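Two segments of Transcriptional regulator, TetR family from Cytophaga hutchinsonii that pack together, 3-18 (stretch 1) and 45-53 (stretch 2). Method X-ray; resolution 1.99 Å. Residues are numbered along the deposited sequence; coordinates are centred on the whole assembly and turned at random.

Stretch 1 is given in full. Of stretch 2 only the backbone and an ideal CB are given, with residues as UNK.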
# COMPACT_ATOMS: atom_id res chain seq x y z
N MET A 3 21.85 -24.98 26.22
CA MET A 3 21.16 -23.68 26.18
C MET A 3 20.09 -23.63 25.14
O MET A 3 19.12 -22.89 25.27
CB MET A 3 22.13 -22.52 25.94
CG MET A 3 21.56 -21.16 26.39
SD MET A 3 21.15 -21.06 28.18
CE MET A 3 22.78 -21.22 28.85
N LYS A 4 20.27 -24.41 24.08
CA LYS A 4 19.32 -24.41 22.99
C LYS A 4 18.06 -25.13 23.42
O LYS A 4 16.96 -24.66 23.23
CB LYS A 4 19.93 -25.09 21.76
CG LYS A 4 21.40 -24.70 21.47
CD LYS A 4 21.66 -23.17 21.51
CE LYS A 4 23.15 -22.80 21.51
NZ LYS A 4 23.70 -22.72 20.14
N GLU A 5 18.24 -26.29 24.03
CA GLU A 5 17.14 -27.05 24.58
C GLU A 5 16.35 -26.22 25.61
O GLU A 5 15.13 -26.13 25.53
CB GLU A 5 17.66 -28.32 25.25
CG GLU A 5 18.34 -29.29 24.29
CD GLU A 5 19.44 -30.17 24.94
OE1 GLU A 5 19.57 -30.27 26.19
OE2 GLU A 5 20.19 -30.78 24.14
N LEU A 6 17.06 -25.62 26.55
CA LEU A 6 16.44 -24.89 27.66
C LEU A 6 15.68 -23.63 27.25
O LEU A 6 14.69 -23.27 27.88
CB LEU A 6 17.50 -24.55 28.70
CG LEU A 6 18.02 -25.79 29.40
CD1 LEU A 6 19.31 -25.47 30.11
CD2 LEU A 6 16.98 -26.34 30.38
N SER A 7 16.12 -22.97 26.18
CA SER A 7 15.50 -21.71 25.78
C SER A 7 14.33 -21.94 24.82
O SER A 7 13.64 -21.00 24.46
CB SER A 7 16.52 -20.77 25.18
OG SER A 7 17.12 -21.36 24.05
N LYS A 8 14.10 -23.20 24.43
CA LYS A 8 12.88 -23.57 23.70
C LYS A 8 11.69 -23.62 24.65
O LYS A 8 11.65 -24.45 25.55
CB LYS A 8 13.03 -24.95 23.02
CG LYS A 8 11.73 -25.39 22.31
CD LYS A 8 11.92 -26.69 21.53
CE LYS A 8 10.91 -26.83 20.39
NZ LYS A 8 11.53 -27.55 19.21
N SER A 9 10.72 -22.75 24.44
CA SER A 9 9.53 -22.67 25.30
C SER A 9 8.54 -21.64 24.76
O SER A 9 8.94 -20.72 24.08
CB SER A 9 9.90 -22.28 26.73
OG SER A 9 9.94 -20.88 26.90
N ASP A 10 7.27 -21.78 25.10
CA ASP A 10 6.23 -20.87 24.58
C ASP A 10 6.49 -19.42 24.97
O ASP A 10 6.20 -18.51 24.20
CB ASP A 10 4.85 -21.26 25.10
CG ASP A 10 4.37 -22.60 24.56
OD1 ASP A 10 4.79 -23.03 23.47
OD2 ASP A 10 3.54 -23.22 25.24
N ARG A 11 7.00 -19.19 26.17
CA ARG A 11 7.26 -17.83 26.60
C ARG A 11 8.43 -17.21 25.86
O ARG A 11 8.40 -16.03 25.48
CB ARG A 11 7.47 -17.76 28.12
CG ARG A 11 6.21 -17.97 28.91
CD ARG A 11 6.50 -17.93 30.43
NE ARG A 11 7.42 -18.99 30.75
CZ ARG A 11 8.34 -18.98 31.71
NH1 ARG A 11 8.50 -17.95 32.52
NH2 ARG A 11 9.12 -20.04 31.86
N THR A 12 9.48 -18.01 25.63
CA THR A 12 10.63 -17.50 24.92
C THR A 12 10.24 -17.20 23.48
O THR A 12 10.59 -16.13 22.92
CB THR A 12 11.80 -18.49 25.00
OG1 THR A 12 12.08 -18.76 26.36
CG2 THR A 12 13.03 -17.90 24.35
N ARG A 13 9.48 -18.13 22.90
CA ARG A 13 8.94 -17.98 21.56
C ARG A 13 8.12 -16.70 21.41
O ARG A 13 8.29 -15.95 20.46
CB ARG A 13 8.09 -19.20 21.20
CG ARG A 13 7.49 -19.15 19.81
CD ARG A 13 6.87 -20.48 19.40
NE ARG A 13 6.39 -20.40 18.05
CZ ARG A 13 5.29 -19.76 17.68
NH1 ARG A 13 4.51 -19.17 18.58
NH2 ARG A 13 4.96 -19.72 16.40
N GLN A 14 7.24 -16.45 22.37
CA GLN A 14 6.41 -15.25 22.35
C GLN A 14 7.22 -13.95 22.53
O GLN A 14 6.95 -12.95 21.86
CB GLN A 14 5.31 -15.35 23.42
CG GLN A 14 4.32 -14.21 23.40
CD GLN A 14 3.57 -14.09 22.08
OE1 GLN A 14 3.37 -15.07 21.36
NE2 GLN A 14 3.15 -12.85 21.76
N PHE A 15 8.20 -13.98 23.41
CA PHE A 15 9.12 -12.86 23.53
C PHE A 15 9.86 -12.58 22.22
O PHE A 15 10.06 -11.41 21.87
CB PHE A 15 10.14 -13.10 24.66
CG PHE A 15 11.25 -12.09 24.68
CD1 PHE A 15 11.08 -10.85 25.31
CD2 PHE A 15 12.47 -12.36 24.05
CE1 PHE A 15 12.10 -9.88 25.29
CE2 PHE A 15 13.50 -11.40 24.05
CZ PHE A 15 13.31 -10.15 24.66
N ILE A 16 10.29 -13.64 21.52
CA ILE A 16 10.96 -13.46 20.27
C ILE A 16 10.01 -12.75 19.31
O ILE A 16 10.41 -11.82 18.63
CB ILE A 16 11.43 -14.78 19.57
CG1 ILE A 16 12.43 -15.58 20.38
CG2 ILE A 16 12.06 -14.44 18.24
CD1 ILE A 16 13.52 -14.79 20.85
N ILE A 17 8.76 -13.22 19.25
CA ILE A 17 7.77 -12.66 18.30
C ILE A 17 7.57 -11.19 18.60
O ILE A 17 7.68 -10.33 17.71
CB ILE A 17 6.44 -13.41 18.35
CG1 ILE A 17 6.60 -14.83 17.78
CG2 ILE A 17 5.38 -12.67 17.52
CD1 ILE A 17 5.45 -15.82 18.14
N GLU A 18 7.33 -10.90 19.88
CA GLU A 18 7.07 -9.53 20.34
C GLU A 18 8.21 -8.57 20.05
O GLU A 18 7.98 -7.45 19.66
CB GLU A 18 6.72 -9.54 21.84
CG GLU A 18 5.35 -10.11 22.03
CD GLU A 18 4.95 -10.34 23.44
OE1 GLU A 18 5.65 -9.85 24.38
OE2 GLU A 18 3.90 -11.02 23.57
N UNK A 45 21.75 -16.47 18.50
CA UNK A 45 21.23 -17.18 17.35
C UNK A 45 20.67 -18.54 17.74
O UNK A 45 19.69 -19.00 17.17
CB UNK A 45 22.32 -17.34 16.29
N UNK A 46 21.36 -19.19 18.67
CA UNK A 46 20.94 -20.48 19.20
C UNK A 46 19.61 -20.47 19.92
O UNK A 46 18.82 -21.40 19.75
CB UNK A 46 22.01 -21.01 20.16
N UNK A 47 19.34 -19.45 20.73
CA UNK A 47 18.03 -19.33 21.37
C UNK A 47 16.94 -19.06 20.36
O UNK A 47 15.88 -19.67 20.41
CB UNK A 47 18.05 -18.22 22.42
N UNK A 48 17.18 -18.13 19.44
CA UNK A 48 16.18 -17.81 18.43
C UNK A 48 15.84 -19.07 17.61
O UNK A 48 14.68 -19.49 17.52
CB UNK A 48 16.68 -16.69 17.52
N UNK A 49 16.85 -19.73 17.06
CA UNK A 49 16.56 -20.85 16.17
C UNK A 49 16.37 -22.18 16.89
O UNK A 49 16.25 -23.21 16.26
CB UNK A 49 17.69 -20.99 15.15
N UNK A 50 16.29 -22.13 18.21
CA UNK A 50 15.78 -23.23 19.00
C UNK A 50 14.28 -23.13 19.22
O UNK A 50 13.67 -24.06 19.73
CB UNK A 50 16.50 -23.28 20.35
N UNK A 51 13.70 -21.99 18.87
CA UNK A 51 12.24 -21.79 18.94
C UNK A 51 11.59 -21.73 17.56
O UNK A 51 10.39 -21.94 17.43
CB UNK A 51 11.92 -20.50 19.70
N UNK A 52 12.38 -21.41 16.55
CA UNK A 52 11.88 -21.28 15.20
C UNK A 52 12.80 -22.01 14.23
O UNK A 52 14.02 -21.95 14.37
CB UNK A 52 11.75 -19.81 14.81
N UNK A 53 12.21 -22.59 13.19
CA UNK A 53 13.00 -23.27 12.16
C UNK A 53 14.00 -22.35 11.50
O UNK A 53 15.18 -22.66 11.42
CB UNK A 53 12.08 -23.87 11.09

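Position 45 opens a short helix with CA-to-CB directed away from stretch 1, and nothing of that stretch lies within 5.5 Å of its ideal CB. Most side chains would fit; the residue is Lys-45.

Position 46 is far stricter. Its CB would point toward stretch 1 and sit 2.4 Å from NZ of Lys-4, a clash with that side chain as it lies. Glycine suits the site best, and Gly-46 lets the Lys-4 chain run across the bare backbone, with Lys-4 CD 3.6 Å from Gly-46 CA.

At position 47 the CB points sideways, 3.7 Å from OG of Ser-7, so the space near it favours something small: alanine, serine, perhaps cysteine or threonine. The deposited Ser-47 takes the m rotamer, and its OG lies 3.5 Å from Ser-7 OG, a weak contact at most.

Position 48 points its CB away, yet CD1 of Ile-16 is 5.0 Å from it. An aliphatic residue could graze that methyl while sending its bulk elsewhere. Ile-48 does so, its CG1 4.2 Å from Ile-16 CD1.

Position 49, the first to leave helical angles, is out of reach of stretch 1; it is Tyr-49.

Position 50 faces stretch 1 with little room. An ideal CB would come within 3.2 Å of Lys-4 O and be crowded by the carbonyl oxygen of Gly-46 at 3.0 Å. Its phi/psi of -91/-10 is open to many residues, so the argument for glycine is space rather than torsion. Gly-50 lets the backbones come close, its CA 5.5 Å from Lys-4 CA.

Position 51 lies beside the break between the two helices of stretch 1, where Ser-7 offers a carbonyl and Ser-9 an amide NH. A short side chain carrying both donor and acceptor answers this; asparagine is the natural candidate, while aspartate would lack the donor. Asn-51 donates from ND2 to Ser-7 O at 3.0 Å and accepts at OD1 from Ser-9 N at 3.1 Å. The same ND2 donates to Ser-47 O at 2.8 Å.

Position 52 has an extended backbone and a CB with no close neighbour, so only a long side chain could reach Arg-13, Ile-16 and Ile-17: methionine or an aromatic. Phe-52 puts CZ 3.7 Å from Ile-17 CG1, at the ring edge, and CE2 3.7 Å from Ile-16 CG2. CZ also lies over one face of the Arg-13 guanidinium.

Position 53 is out of reach; it is Glu-53.

Stretch 2 (45-53) KGSIYGNFE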
# COMPACT_ATOMS: atom_id res chain seq x y z
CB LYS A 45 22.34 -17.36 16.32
CG LYS A 45 21.92 -18.21 15.12
CD LYS A 45 23.00 -18.26 14.02
CE LYS A 45 22.99 -19.63 13.31
NZ LYS A 45 23.62 -19.61 11.96
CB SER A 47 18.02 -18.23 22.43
OG SER A 47 19.00 -18.50 23.40
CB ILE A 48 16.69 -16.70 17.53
CG1 ILE A 48 16.78 -15.38 18.31
CG2 ILE A 48 15.77 -16.54 16.33
CD1 ILE A 48 17.44 -14.25 17.54
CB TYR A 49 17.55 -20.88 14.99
CG TYR A 49 17.34 -19.67 14.07
CD1 TYR A 49 16.06 -19.32 13.61
CD2 TYR A 49 18.41 -18.86 13.70
CE1 TYR A 49 15.85 -18.18 12.77
CE2 TYR A 49 18.22 -17.73 12.87
CZ TYR A 49 16.95 -17.40 12.41
OH TYR A 49 16.79 -16.28 11.61
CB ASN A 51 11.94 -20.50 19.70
CG ASN A 51 12.22 -20.64 21.15
OD1 ASN A 51 11.39 -21.18 21.89
ND2 ASN A 51 13.40 -20.21 21.57
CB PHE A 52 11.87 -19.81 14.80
CG PHE A 52 10.86 -19.00 15.51
CD1 PHE A 52 9.56 -18.92 15.04
CD2 PHE A 52 11.20 -18.32 16.68
CE1 PHE A 52 8.63 -18.15 15.67
CE2 PHE A 52 10.26 -17.56 17.35
CZ PHE A 52 8.97 -17.47 16.85
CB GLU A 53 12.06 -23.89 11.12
CG GLU A 53 12.77 -24.69 9.99
CD GLU A 53 13.59 -25.89 10.48
OE1 GLU A 53 13.26 -26.49 11.53
OE2 GLU A 53 14.57 -26.25 9.77
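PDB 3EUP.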